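Local coordinates for protein histone deacetylase complex subunit SAP18 (Mus musculus, PDB 4A6Q) that enhances SIN3-HDAC1-mediated transcriptional repression and serves as an auxiliary component of the splicing-dependent exon junction complex on mRNA, at residues 30-34 against 46-52; 61-67 against 117-123; 66-70 against 107-113. The contacts are given in a common frame with arbitrary orientation. Numbering follows the deposited sequence.

Interaction 1 (30-34 against 46-52); sequences LRVFT and FSRGNVP. With IPA (isopropyl alcohol), chain B.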
ATOM      1  N   LEU A  30       7.669   7.195  -2.509  1.00 11.64           N
ATOM      2  CA  LEU A  30       6.558   6.623  -1.737  1.00 12.16           C
ATOM      3  C   LEU A  30       6.682   7.061  -0.273  1.00 10.83           C
ATOM      4  O   LEU A  30       7.717   6.883   0.325  1.00 12.41           O
ATOM      5  CB  LEU A  30       6.665   5.110  -1.819  1.00 13.36           C
ATOM      6  CG  LEU A  30       5.641   4.278  -1.023  1.00 15.25           C
ATOM      7  CD1 LEU A  30       4.253   4.527  -1.596  1.00 18.35           C
ATOM      8  CD2 LEU A  30       6.007   2.811  -1.024  1.00 14.69           C
ATOM      9  N   ARG A  31       5.614   7.632   0.277  1.00 10.64           N
ATOM     10  CA  ARG A  31       5.593   8.068   1.685  1.00  9.98           C
ATOM     11  C   ARG A  31       4.832   7.019   2.493  1.00 13.02           C
ATOM     12  O   ARG A  31       3.654   6.742   2.218  1.00 12.26           O
ATOM     13  CB  ARG A  31       4.912   9.435   1.791  1.00 11.61           C
ATOM     14  CG  ARG A  31       5.654  10.534   0.957  1.00 14.05           C
ATOM     15  CD  ARG A  31       4.931  11.877   1.018  1.00 15.16           C
ATOM     16  NE  ARG A  31       5.011  12.463   2.350  1.00 16.98           N
ATOM     17  CZ  ARG A  31       4.438  13.606   2.708  1.00 21.07           C
ATOM     18  NH1 ARG A  31       3.716  14.308   1.832  1.00 23.51           N
ATOM     19  NH2 ARG A  31       4.564  14.038   3.957  1.00 21.48           N
ATOM     20  N   VAL A  32       5.531   6.402   3.441  1.00 11.34           N
ATOM     21  CA  VAL A  32       4.981   5.286   4.218  1.00 10.15           C
ATOM     22  C   VAL A  32       4.854   5.710   5.666  1.00 13.01           C
ATOM     23  O   VAL A  32       5.801   6.226   6.254  1.00 15.59           O
ATOM     24  CB  VAL A  32       5.951   4.098   4.149  1.00 10.68           C
ATOM     25  CG1 VAL A  32       5.413   2.917   4.953  1.00 13.35           C
ATOM     26  CG2 VAL A  32       6.158   3.683   2.692  1.00 12.15           C
ATOM     27  N   PHE A  33       3.662   5.538   6.222  1.00  9.99           N
ATOM     28  CA  PHE A  33       3.420   5.835   7.608  1.00  7.87           C
ATOM     29  C   PHE A  33       3.194   4.511   8.289  1.00  9.90           C
ATOM     30  O   PHE A  33       2.700   3.581   7.654  1.00 11.88           O
ATOM     31  CB  PHE A  33       2.199   6.750   7.719  1.00 11.04           C
ATOM     32  CG  PHE A  33       2.401   8.074   7.007  1.00 12.64           C
ATOM     33  CD1 PHE A  33       2.093   8.212   5.666  1.00 12.24           C
ATOM     34  CD2 PHE A  33       2.948   9.161   7.681  1.00 14.24           C
ATOM     35  CE1 PHE A  33       2.304   9.405   5.007  1.00 12.19           C
ATOM     36  CE2 PHE A  33       3.148  10.369   7.035  1.00 15.08           C
ATOM     37  CZ  PHE A  33       2.855  10.480   5.681  1.00 14.06           C
ATOM     38  N   THR A  34       3.591   4.430   9.543  1.00 10.42           N
ATOM     39  CA  THR A  34       3.499   3.151  10.260  1.00  9.36           C
ATOM     40  C   THR A  34       2.890   3.357  11.641  1.00 10.12           C
ATOM     41  O   THR A  34       2.981   4.438  12.226  1.00 12.71           O
ATOM     42  CB  THR A  34       4.886   2.419  10.409  1.00 12.86           C
ATOM     43  OG1 THR A  34       5.824   3.266  11.096  1.00 16.13           O
ATOM     44  CG2 THR A  34       5.485   2.058   9.037  1.00 13.24           C
ATOM     45  N   PHE A  46      -4.777  12.730   8.900  1.00 19.75           N
ATOM     46  CA  PHE A  46      -4.383  13.191   7.560  1.00 18.46           C
ATOM     47  C   PHE A  46      -5.161  14.441   7.110  1.00 25.58           C
ATOM     48  O   PHE A  46      -5.095  14.856   5.941  1.00 26.08           O
ATOM     49  CB  PHE A  46      -4.537  12.050   6.528  1.00 13.75           C
ATOM     50  CG  PHE A  46      -3.522  10.963   6.682  1.00 15.09           C
ATOM     51  CD1 PHE A  46      -2.295  11.053   6.041  1.00 16.49           C
ATOM     52  CD2 PHE A  46      -3.776   9.836   7.468  1.00 17.53           C
ATOM     53  CE1 PHE A  46      -1.355  10.086   6.170  1.00 15.83           C
ATOM     54  CE2 PHE A  46      -2.826   8.871   7.600  1.00 19.73           C
ATOM     55  CZ  PHE A  46      -1.616   8.986   6.963  1.00 16.17           C
ATOM     56  N   SER A  47      -5.872  15.060   8.048  1.00 23.49           N
ATOM     57  CA  SER A  47      -6.743  16.176   7.719  1.00 22.27           C
ATOM     58  C   SER A  47      -6.058  17.532   7.891  1.00 23.67           C
ATOM     59  O   SER A  47      -4.980  17.634   8.476  1.00 21.67           O
ATOM     60  CB  SER A  47      -7.965  16.139   8.624  1.00 28.54           C
ATOM     61  OG  SER A  47      -7.573  16.389   9.964  1.00 28.52           O
ATOM     62  N   ARG A  48      -6.720  18.562   7.376  1.00 23.97           N
ATOM     63  CA  ARG A  48      -6.311  19.956   7.562  1.00 28.53           C
ATOM     64  C   ARG A  48      -4.880  20.216   7.145  1.00 29.97           C
ATOM     65  O   ARG A  48      -4.189  21.024   7.768  1.00 33.48           O
ATOM     66  CB  ARG A  48      -6.521  20.390   9.024  1.00 32.37           C
ATOM     67  CG  ARG A  48      -7.978  20.515   9.441  1.00 36.62           C
ATOM     68  CD  ARG A  48      -8.125  20.706  10.955  1.00 42.04           C
ATOM     69  NE  ARG A  48      -8.136  19.430  11.674  1.00 46.12           N
ATOM     70  CZ  ARG A  48      -7.300  19.115  12.664  1.00 50.45           C
ATOM     71  NH1 ARG A  48      -6.377  19.988  13.064  1.00 50.48           N
ATOM     72  NH2 ARG A  48      -7.391  17.928  13.258  1.00 51.24           N
ATOM     73  N   GLY A  49      -4.431  19.528   6.098  1.00 31.19           N
ATOM     74  CA  GLY A  49      -3.090  19.709   5.579  1.00 29.88           C
ATOM     75  C   GLY A  49      -1.986  19.003   6.353  1.00 27.54           C
ATOM     76  O   GLY A  49      -0.811  19.225   6.085  1.00 29.44           O
ATOM     77  N   ASN A  50      -2.354  18.153   7.311  1.00 21.43           N
ATOM     78  CA  ASN A  50      -1.339  17.481   8.123  1.00 22.90           C
ATOM     79  C   ASN A  50      -1.155  16.014   7.772  1.00 22.06           C
ATOM     80  O   ASN A  50      -2.030  15.396   7.181  1.00 21.21           O
ATOM     81  CB  ASN A  50      -1.694  17.582   9.613  1.00 25.41           C
ATOM     82  CG  ASN A  50      -1.718  19.012  10.118  1.00 29.36           C
ATOM     83  OD1 ASN A  50      -0.782  19.780   9.903  1.00 35.60           O
ATOM     84  ND2 ASN A  50      -2.797  19.372  10.789  1.00 30.90           N
ATOM     85  N   VAL A  51       0.005  15.473   8.137  1.00 18.41           N
ATOM     86  CA  VAL A  51       0.263  14.037   8.094  1.00 16.60           C
ATOM     87  C   VAL A  51       0.887  13.680   9.444  1.00 16.80           C
ATOM     88  O   VAL A  51       1.355  14.582  10.153  1.00 17.54           O
ATOM     89  CB  VAL A  51       1.224  13.660   6.950  1.00 17.80           C
ATOM     90  CG1 VAL A  51       0.606  13.970   5.581  1.00 20.14           C
ATOM     91  CG2 VAL A  51       2.547  14.400   7.110  1.00 16.67           C
ATOM     92  N   PRO A  52       0.894  12.387   9.812  1.00 17.14           N
ATOM     93  CA  PRO A  52       1.631  11.967  11.023  1.00 17.41           C
ATOM     94  C   PRO A  52       3.085  12.468  11.009  1.00 15.23           C
ATOM     95  O   PRO A  52       3.690  12.597   9.959  1.00 17.15           O
ATOM     96  CB  PRO A  52       1.577  10.446  10.948  1.00 17.83           C
ATOM     97  CG  PRO A  52       0.263  10.166  10.219  1.00 14.66           C
ATOM     98  CD  PRO A  52       0.187  11.255   9.170  1.00 13.76           C
TER
HETATM   99  C1  IPA B1144       6.953   1.168  13.761  1.00 40.00           C
HETATM  100  C2  IPA B1144       6.383   2.304  14.603  1.00 36.58           C
HETATM  101  C3  IPA B1144       7.505   3.288  14.918  1.00 36.70           C
HETATM  102  O2  IPA B1144       5.366   2.985  13.888  1.00 30.24           O
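Residues 30-34 run as an extended strand, while 46-52 form an irregular loop whose tip is a type I' turn from Ser-47 to Asn-50, closed by Asn-50 N to Ser-47 O at 2.9 Å. No hydrogen bond joins the segments; even their nearest CA atoms, those of Phe-33 and Pro-52, stay 7.2 Å apart, so side chains bridge the gap. Phe-33 does most of this. The edge of the Phe-46 ring meets the face of the Phe-33 ring in a T-shaped (edge-to-face) pair, with centroids 5.3 Å apart and planes at 89°. Val-51 CB approaches Phe-33 CZ at 3.8 Å, and Pro-52 CD lies 3.8 Å from Phe-33 CE2. In this ubiquitin-like (beta-grasp) fold, strand 28-35 is hydrogen-bonded to strands 56-60 and 132-138, and the loop belongs to the connection between 28-35 and 56-60, folded back on one sheet face. Tyr-132 continues the aromatic cluster, meeting both phenylalanine rings. Arg-31 NH2 reaches Val-51 CG2 at 3.8 Å, although its guanidinium is committed to a salt bridge with Glu-55. Thr-34, beyond reach of the loop, hydrogen-bonds through OG1 to O2 of an isopropyl alcohol at 2.8 Å, probably a crystallisation component.

Interaction 2 (61-67 against 117-123); sequences WMDATLK and DDSMTLQ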
ATOM      1  N   TRP A  61       8.910   1.608  -7.499  1.00 11.25           N
ATOM      2  CA  TRP A  61       8.200   1.593  -8.775  1.00 10.18           C
ATOM      3  C   TRP A  61       6.782   1.025  -8.593  1.00 11.24           C
ATOM      4  O   TRP A  61       6.454   0.520  -7.526  1.00 11.79           O
ATOM      5  CB  TRP A  61       8.963   0.769  -9.810  1.00 13.17           C
ATOM      6  CG  TRP A  61      10.286   1.370 -10.204  1.00 13.01           C
ATOM      7  CD1 TRP A  61      10.544   2.206 -11.285  1.00 13.30           C
ATOM      8  CD2 TRP A  61      11.528   1.196  -9.525  1.00 11.91           C
ATOM      9  NE1 TRP A  61      11.881   2.547 -11.291  1.00 12.63           N
ATOM     10  CE2 TRP A  61      12.503   1.941 -10.228  1.00 12.95           C
ATOM     11  CE3 TRP A  61      11.921   0.465  -8.389  1.00 12.10           C
ATOM     12  CZ2 TRP A  61      13.843   1.979  -9.833  1.00 15.31           C
ATOM     13  CZ3 TRP A  61      13.230   0.512  -8.002  1.00 14.16           C
ATOM     14  CH2 TRP A  61      14.183   1.265  -8.712  1.00 15.01           C
HETATM   15  N   MSE A  62       5.935   1.138  -9.616  1.00 13.00           N
HETATM   16  CA  MSE A  62       4.529   0.712  -9.521  1.00 12.24           C
HETATM   17  C   MSE A  62       4.354  -0.791  -9.341  1.00 12.88           C
HETATM   18  O   MSE A  62       3.277  -1.227  -8.957  1.00 13.39           O
HETATM   19  CB  MSE A  62       3.729   1.189 -10.750  1.00 12.95           C
HETATM   20  CG  MSE A  62       3.620   2.682 -10.849  1.00 13.39           C
HETATM   21 SE   MSE A  62       2.499   3.317  -9.422  1.00 34.00          SE
HETATM   22  CE  MSE A  62       0.907   2.252  -9.690  1.00 21.71           C
ATOM     23  N   ASP A  63       5.389  -1.570  -9.633  1.00 11.58           N
ATOM     24  CA  ASP A  63       5.337  -3.030  -9.406  1.00 13.49           C
ATOM     25  C   ASP A  63       5.998  -3.449  -8.107  1.00 12.98           C
ATOM     26  O   ASP A  63       6.274  -4.650  -7.900  1.00 14.02           O
ATOM     27  CB  ASP A  63       5.863  -3.812 -10.643  1.00 13.63           C
ATOM     28  CG  ASP A  63       7.360  -3.630 -10.891  1.00 13.64           C
ATOM     29  OD1 ASP A  63       7.987  -2.731 -10.264  1.00 13.22           O
ATOM     30  OD2 ASP A  63       7.907  -4.387 -11.722  1.00 16.36           O
ATOM     31  N   ALA A  64       6.231  -2.484  -7.213  1.00 11.04           N
ATOM     32  CA  ALA A  64       6.667  -2.825  -5.869  1.00 11.56           C
ATOM     33  C   ALA A  64       5.639  -3.776  -5.211  1.00 11.86           C
ATOM     34  O   ALA A  64       4.433  -3.521  -5.250  1.00 13.43           O
ATOM     35  CB  ALA A  64       6.818  -1.579  -5.033  1.00 13.96           C
ATOM     36  N   THR A  65       6.139  -4.828  -4.565  1.00  9.98           N
ATOM     37  CA  THR A  65       5.270  -5.805  -3.854  1.00 10.85           C
ATOM     38  C   THR A  65       5.255  -5.550  -2.364  1.00 10.79           C
ATOM     39  O   THR A  65       6.144  -4.882  -1.813  1.00 10.88           O
ATOM     40  CB  THR A  65       5.746  -7.240  -4.054  1.00 11.87           C
ATOM     41  OG1 THR A  65       7.030  -7.404  -3.441  1.00 14.64           O
ATOM     42  CG2 THR A  65       5.850  -7.557  -5.560  1.00 14.45           C
ATOM     43  N   LEU A  66       4.231  -6.078  -1.702  1.00 11.29           N
ATOM     44  CA  LEU A  66       4.190  -5.899  -0.254  1.00 11.04           C
ATOM     45  C   LEU A  66       5.457  -6.445   0.433  1.00 11.72           C
ATOM     46  O   LEU A  66       5.977  -5.821   1.394  1.00 13.13           O
ATOM     47  CB  LEU A  66       2.934  -6.550   0.354  1.00 12.61           C
ATOM     48  CG  LEU A  66       1.623  -6.004  -0.175  1.00 13.02           C
ATOM     49  CD1 LEU A  66       0.498  -6.550   0.677  1.00 14.83           C
ATOM     50  CD2 LEU A  66       1.584  -4.472  -0.228  1.00 14.77           C
ATOM     51  N   LYS A  67       5.972  -7.598  -0.001  1.00 13.43           N
ATOM     52  CA  LYS A  67       7.184  -8.175   0.595  1.00 16.16           C
ATOM     53  C   LYS A  67       8.421  -7.312   0.389  1.00 14.36           C
ATOM     54  O   LYS A  67       9.257  -7.139   1.273  1.00 14.81           O
ATOM     55  CB  LYS A  67       7.471  -9.571   0.018  1.00 18.67           C
ATOM     56  CG  LYS A  67       6.981 -10.753   0.829  1.00 19.19           C
ATOM     57  CD  LYS A  67       7.322 -10.721   2.324  1.00 18.14           C
ATOM     58  CE  LYS A  67       6.856 -12.022   2.975  1.00 21.86           C
ATOM     59  NZ  LYS A  67       7.224 -12.170   4.420  1.00 16.01           N
ATOM     60  N   ASP A 117      -0.589 -12.590  -0.128  1.00 13.11           N
ATOM     61  CA  ASP A 117      -0.502 -11.199  -0.617  1.00 13.85           C
ATOM     62  C   ASP A 117       0.946 -10.772  -0.830  1.00 13.11           C
ATOM     63  O   ASP A 117       1.204  -9.599  -1.124  1.00 13.51           O
ATOM     64  CB  ASP A 117      -1.155 -10.185   0.338  1.00 14.30           C
ATOM     65  CG  ASP A 117      -2.617 -10.446   0.579  1.00 16.45           C
ATOM     66  OD1 ASP A 117      -3.283 -11.007  -0.319  1.00 19.79           O
ATOM     67  OD2 ASP A 117      -3.095 -10.069   1.673  1.00 18.31           O
ATOM     68  N   ASP A 118       1.905 -11.694  -0.692  1.00 12.13           N
ATOM     69  CA  ASP A 118       3.310 -11.307  -0.743  1.00 11.20           C
ATOM     70  C   ASP A 118       3.686 -10.595  -2.050  1.00 11.43           C
ATOM     71  O   ASP A 118       4.517  -9.667  -2.042  1.00 14.32           O
ATOM     72  CB  ASP A 118       4.215 -12.527  -0.595  1.00 13.65           C
ATOM     73  CG  ASP A 118       4.190 -13.098   0.794  1.00 17.17           C
ATOM     74  OD1 ASP A 118       3.509 -12.555   1.679  1.00 16.40           O
ATOM     75  OD2 ASP A 118       4.911 -14.100   0.978  1.00 16.58           O
ATOM     76  N   SER A 119       3.099 -11.048  -3.146  1.00 12.22           N
ATOM     77  CA  SER A 119       3.429 -10.500  -4.467  0.50 13.93           C
ATOM     78  C   SER A 119       2.439  -9.439  -4.937  1.00 13.45           C
ATOM     79  O   SER A 119       2.462  -9.024  -6.110  1.00 15.03           O
ATOM     80  CB  SER A 119       3.467 -11.623  -5.503  0.50 17.14           C
ATOM     81  OG  SER A 119       2.171 -12.146  -5.702  0.50 18.76           O
HETATM   82  N   MSE A 120       1.539  -9.028  -4.065  1.00 10.77           N
HETATM   83  CA  MSE A 120       0.631  -7.959  -4.401  1.00 10.35           C
HETATM   84  C   MSE A 120       1.368  -6.647  -4.648  1.00 10.13           C
HETATM   85  O   MSE A 120       2.162  -6.199  -3.825  1.00 11.25           O
HETATM   86  CB  MSE A 120      -0.401  -7.773  -3.285  1.00 11.38           C
HETATM   87  CG  MSE A 120      -1.305  -6.586  -3.528  1.00  9.56           C
HETATM   88 SE   MSE A 120      -2.550  -6.370  -2.088  1.00 28.14          SE
HETATM   89  CE  MSE A 120      -3.621  -7.912  -2.421  1.00 13.81           C
ATOM     90  N   THR A 121       1.067  -6.004  -5.777  1.00 11.98           N
ATOM     91  CA  THR A 121       1.786  -4.800  -6.158  1.00 11.63           C
ATOM     92  C   THR A 121       0.979  -3.545  -5.971  1.00  9.68           C
ATOM     93  O   THR A 121      -0.265  -3.553  -5.921  1.00 12.05           O
ATOM     94  CB  THR A 121       2.134  -4.830  -7.658  1.00 10.79           C
ATOM     95  OG1 THR A 121       0.936  -4.908  -8.406  1.00 14.42           O
ATOM     96  CG2 THR A 121       3.031  -6.020  -7.999  1.00 12.83           C
ATOM     97  N   LEU A 122       1.695  -2.428  -5.862  1.00 10.16           N
ATOM     98  CA  LEU A 122       1.013  -1.136  -5.843  1.00 11.06           C
ATOM     99  C   LEU A 122       0.079  -0.958  -7.041  1.00 12.18           C
ATOM    100  O   LEU A 122      -1.089  -0.538  -6.884  1.00 13.18           O
ATOM    101  CB  LEU A 122       2.028   0.006  -5.784  1.00 12.13           C
ATOM    102  CG  LEU A 122       2.929   0.061  -4.545  1.00 13.94           C
ATOM    103  CD1 LEU A 122       3.982   1.139  -4.761  1.00 15.17           C
ATOM    104  CD2 LEU A 122       2.182   0.335  -3.250  1.00 15.38           C
ATOM    105  N   GLN A 123       0.547  -1.282  -8.232  1.00 11.86           N
ATOM    106  CA  GLN A 123      -0.300  -1.081  -9.415  1.00 11.71           C
ATOM    107  C   GLN A 123      -1.580  -1.934  -9.425  1.00 13.74           C
ATOM    108  O   GLN A 123      -2.634  -1.473  -9.899  1.00 14.65           O
ATOM    109  CB  GLN A 123       0.508  -1.235 -10.704  1.00 11.69           C
ATOM    110  CG  GLN A 123       1.037  -2.649 -10.907  1.00 14.08           C
ATOM    111  CD  GLN A 123       1.996  -2.786 -12.049  1.00 17.61           C
ATOM    112  OE1 GLN A 123       2.344  -1.793 -12.711  1.00 17.50           O
ATOM    113  NE2 GLN A 123       2.453  -4.016 -12.286  1.00 15.66           N
TER
HETATM  114  O   HOH W   1       3.954 -13.116   4.286  1.00 17.02           O
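Four backbone amides are satisfied across this antiparallel pairing of 61-67 with 117-123. Leu-122 N donates to Ala-64 O (3.0 Å) and Leu-66 N to Met-120 O (3.0 Å), bracketing the non-hydrogen-bonded pair Thr-65 and Thr-121, whose CA atoms are 4.3 Å apart. The same two carbonyls accept short CA-H...O contacts: Thr-121 CA to Ala-64 O and Thr-65 CA to Met-120 O, each 3.1 Å. Gln-123 N reaches Met-62 O at 2.8 Å, and Lys-67 N reaches Asp-118 O at 3.3 Å. Type I turns from Trp-61 to Ala-64 and from Asp-117 to Met-120 pair Ala-64 N with Trp-61 O and Met-120 N with Asp-117 O, each at 3.0 Å. Most side-chain polar groups look elsewhere: Asp-63 to Ile-20 and Arg-22, Asp-117 to Ser-108, Asp-118 OD2 to Gly-115 N. Lys-67 NZ remains 4.6 Å from Asp-118 OD2, beyond a salt bridge, and has Met-110 O as its main partner; water 1 lies 2.7 Å from Asp-118 OD1. Thr-65 is the N-cap of helix 66-76, its OG1 accepting from Glu-68 N. The first three helical amides, which lack intrahelical acceptors, are thus all satisfied, two by loop carbonyls and the third by the cap.

Interaction 3 (66-70 against 107-113); sequences LKELT and GSTMSGR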
ATOM      1  N   LEU A  66       4.231  -6.078  -1.702  1.00 11.29           N
ATOM      2  CA  LEU A  66       4.190  -5.899  -0.254  1.00 11.04           C
ATOM      3  C   LEU A  66       5.457  -6.445   0.433  1.00 11.72           C
ATOM      4  O   LEU A  66       5.977  -5.821   1.394  1.00 13.13           O
ATOM      5  CB  LEU A  66       2.934  -6.550   0.354  1.00 12.61           C
ATOM      6  CG  LEU A  66       1.623  -6.004  -0.175  1.00 13.02           C
ATOM      7  CD1 LEU A  66       0.498  -6.550   0.677  1.00 14.83           C
ATOM      8  CD2 LEU A  66       1.584  -4.472  -0.228  1.00 14.77           C
ATOM      9  N   LYS A  67       5.972  -7.598  -0.001  1.00 13.43           N
ATOM     10  CA  LYS A  67       7.184  -8.175   0.595  1.00 16.16           C
ATOM     11  C   LYS A  67       8.421  -7.312   0.389  1.00 14.36           C
ATOM     12  O   LYS A  67       9.257  -7.139   1.273  1.00 14.81           O
ATOM     13  CB  LYS A  67       7.471  -9.571   0.018  1.00 18.67           C
ATOM     14  CG  LYS A  67       6.981 -10.753   0.829  1.00 19.19           C
ATOM     15  CD  LYS A  67       7.322 -10.721   2.324  1.00 18.14           C
ATOM     16  CE  LYS A  67       6.856 -12.022   2.975  1.00 21.86           C
ATOM     17  NZ  LYS A  67       7.224 -12.170   4.420  1.00 16.01           N
ATOM     18  N   GLU A  68       8.522  -6.708  -0.799  1.00 11.31           N
ATOM     19  CA  GLU A  68       9.631  -5.820  -1.074  1.00 13.51           C
ATOM     20  C   GLU A  68       9.605  -4.648  -0.109  1.00 13.85           C
ATOM     21  O   GLU A  68      10.638  -4.188   0.394  1.00 15.12           O
ATOM     22  CB  GLU A  68       9.525  -5.313  -2.525  1.00 14.62           C
ATOM     23  CG  GLU A  68      10.631  -4.402  -2.958  1.00 13.98           C
ATOM     24  CD  GLU A  68      10.565  -4.034  -4.442  1.00 15.36           C
ATOM     25  OE1 GLU A  68       9.571  -4.391  -5.117  1.00 15.09           O
ATOM     26  OE2 GLU A  68      11.572  -3.452  -4.921  1.00 15.03           O
ATOM     27  N   LEU A  69       8.404  -4.109   0.118  1.00 11.87           N
ATOM     28  CA  LEU A  69       8.288  -2.971   1.005  1.00 13.41           C
ATOM     29  C   LEU A  69       8.512  -3.318   2.462  1.00 14.01           C
ATOM     30  O   LEU A  69       9.112  -2.545   3.191  1.00 13.40           O
ATOM     31  CB  LEU A  69       6.935  -2.277   0.797  1.00 13.73           C
ATOM     32  CG  LEU A  69       6.782  -1.752  -0.648  1.00 13.72           C
ATOM     33  CD1 LEU A  69       5.357  -1.267  -0.866  1.00 16.44           C
ATOM     34  CD2 LEU A  69       7.788  -0.597  -0.922  1.00 16.50           C
ATOM     35  N   THR A  70       8.056  -4.483   2.902  1.00 13.91           N
ATOM     36  CA  THR A  70       8.296  -4.803   4.308  1.00 13.79           C
ATOM     37  C   THR A  70       9.779  -5.035   4.589  1.00 13.23           C
ATOM     38  O   THR A  70      10.246  -4.752   5.678  1.00 13.27           O
ATOM     39  CB  THR A  70       7.530  -6.025   4.809  1.00 19.59           C
ATOM     40  OG1 THR A  70       8.046  -7.187   4.184  1.00 20.76           O
ATOM     41  CG2 THR A  70       6.038  -5.895   4.549  1.00 14.35           C
ATOM     42  N   GLY A 107      -3.991  -5.548   1.970  1.00 10.55           N
ATOM     43  CA  GLY A 107      -3.371  -6.869   2.133  1.00 11.29           C
ATOM     44  C   GLY A 107      -2.399  -6.896   3.272  1.00 11.50           C
ATOM     45  O   GLY A 107      -2.130  -5.880   3.916  1.00 12.26           O
ATOM     46  N   SER A 108      -1.842  -8.087   3.566  1.00 11.03           N
ATOM     47  CA  SER A 108      -0.915  -8.198   4.687  0.50 10.77           C
ATOM     48  C   SER A 108       0.160  -9.220   4.410  1.00 12.54           C
ATOM     49  O   SER A 108       0.014 -10.084   3.535  1.00 11.37           O
ATOM     50  CB  SER A 108      -1.622  -8.571   5.994  0.50 12.63           C
ATOM     51  OG  SER A 108      -2.249  -9.823   5.872  0.50 15.53           O
ATOM     52  N   THR A 109       1.237  -9.086   5.152  1.00 10.19           N
ATOM     53  CA  THR A 109       2.342 -10.037   5.085  1.00 10.01           C
ATOM     54  C   THR A 109       2.789 -10.356   6.516  1.00 12.44           C
ATOM     55  O   THR A 109       2.385  -9.708   7.481  1.00 12.86           O
ATOM     56  CB  THR A 109       3.555  -9.466   4.363  1.00 12.66           C
ATOM     57  OG1 THR A 109       4.033  -8.321   5.063  1.00 13.61           O
ATOM     58  CG2 THR A 109       3.267  -9.091   2.916  1.00 14.08           C
HETATM   59  N   MSE A 110       3.635 -11.383   6.649  1.00 12.78           N
HETATM   60  CA  MSE A 110       4.141 -11.781   7.940  0.50 14.82           C
HETATM   61  C   MSE A 110       5.613 -12.148   7.836  1.00 14.18           C
HETATM   62  O   MSE A 110       6.023 -12.832   6.904  1.00 15.10           O
HETATM   63  CB  MSE A 110       3.344 -12.977   8.427  0.50 13.68           C
HETATM   64  CG  MSE A 110       3.883 -13.547   9.658  0.50  9.31           C
HETATM   65 SE   MSE A 110       2.629 -14.829  10.252  0.50 26.73          SE
HETATM   66  CE  MSE A 110       1.319 -13.603  11.040  0.50 33.24           C
ATOM     67  N   SER A 111       6.406 -11.669   8.785  1.00 12.68           N
ATOM     68  CA  SER A 111       7.831 -11.980   8.809  0.50 15.36           C
ATOM     69  C   SER A 111       8.094 -13.470   8.874  1.00 16.30           C
ATOM     70  O   SER A 111       7.577 -14.140   9.745  1.00 18.57           O
ATOM     71  CB  SER A 111       8.484 -11.322  10.019  0.50 15.41           C
ATOM     72  OG  SER A 111       8.563  -9.936   9.814  0.50 11.91           O
ATOM     73  N   GLY A 112       8.901 -13.973   7.943  1.00 17.50           N
ATOM     74  CA  GLY A 112       9.315 -15.375   8.006  1.00 21.65           C
ATOM     75  C   GLY A 112       8.272 -16.346   7.495  1.00 25.36           C
ATOM     76  O   GLY A 112       8.420 -17.555   7.653  1.00 31.50           O
ATOM     77  N   ARG A 113       7.209 -15.836   6.882  1.00 20.05           N
ATOM     78  CA  ARG A 113       6.131 -16.711   6.421  1.00 19.63           C
ATOM     79  C   ARG A 113       5.691 -16.293   5.020  1.00 24.53           C
ATOM     80  O   ARG A 113       5.596 -15.094   4.722  1.00 29.37           O
ATOM     81  CB  ARG A 113       4.940 -16.716   7.391  1.00 23.27           C
ATOM     82  CG  ARG A 113       3.871 -17.778   7.060  1.00 28.26           C
ATOM     83  CD  ARG A 113       2.749 -17.848   8.100  1.00 31.28           C
ATOM     84  NE  ARG A 113       1.636 -18.690   7.651  1.00 32.94           N
ATOM     85  CZ  ARG A 113       1.416 -19.937   8.065  1.00 36.24           C
ATOM     86  NH1 ARG A 113       2.231 -20.501   8.950  1.00 35.23           N
ATOM     87  NH2 ARG A 113       0.373 -20.622   7.600  1.00 36.79           N
TER
HETATM   88  O   HOH W   2       6.933  -9.517   5.905  1.00  8.65           O
HETATM   89  O   HOH W   1       3.954 -13.116   4.286  1.00 17.02           O
HETATM   90  O   HOH W   3      10.275 -12.567   5.637  1.00 27.44           O
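Gly-107 opens the segment against Leu-66, whose CD1 lies 3.9 Å from Gly-107 C; an ideal CB there would come within 3.2 Å of the same methyl. The CA-to-CB bond of Ser-108 points away. Thr-109 points back, with CG2 3.6 Å from Leu-66 CB and OG1 3.2 Å from Thr-70 CG2, and water 2 links its OG1 (3.2 Å) to Thr-70 OG1 (3.1 Å) and Lys-67 NZ (3.1 Å). The helix of a ubiquitin-like fold crosses an outermost strand of its sheet: the axes of 66-70 and 107-110 approach to 8.9 Å at 55°. At Met-110 the strand ends in a type II turn to Arg-113, closed by Arg-113 N to Met-110 O at 3.2 Å. Lys-67 NZ donates to Met-110 O at 2.8 Å. Ser-111 turns its OG to Ala-80 O, and Gly-112 takes the positive-phi position of the turn (80°), its N hydrogen-bonding water 3 at 3.0 Å. Arg-113 O receives a weak bond from Lys-67 NZ (3.4 Å) and lies 2.6 Å from water 1.

Overall arrangement
Interactions 2 and 3 are neighbours, with centres about 10 Å apart, and share Leu-66 and Lys-67 at the start of helix 66-76. They also touch directly: Asp-117 OD2 lies 3.0 Å from Ser-108 N, a probable hydrogen bond, and water 1 belongs to both. The helix start is thereby held to strand 101-110 and to the loop that follows it. Interaction 1 lies about 21 Å and 22 Å, centre to centre, from interactions 2 and 3. It still meets 66-70 where Leu-30 CD2 packs on Leu-69 CD2 at 3.8 Å. Segments 107-113 and 117-123 fall within a region implicated, by similarity, in splicing regulation.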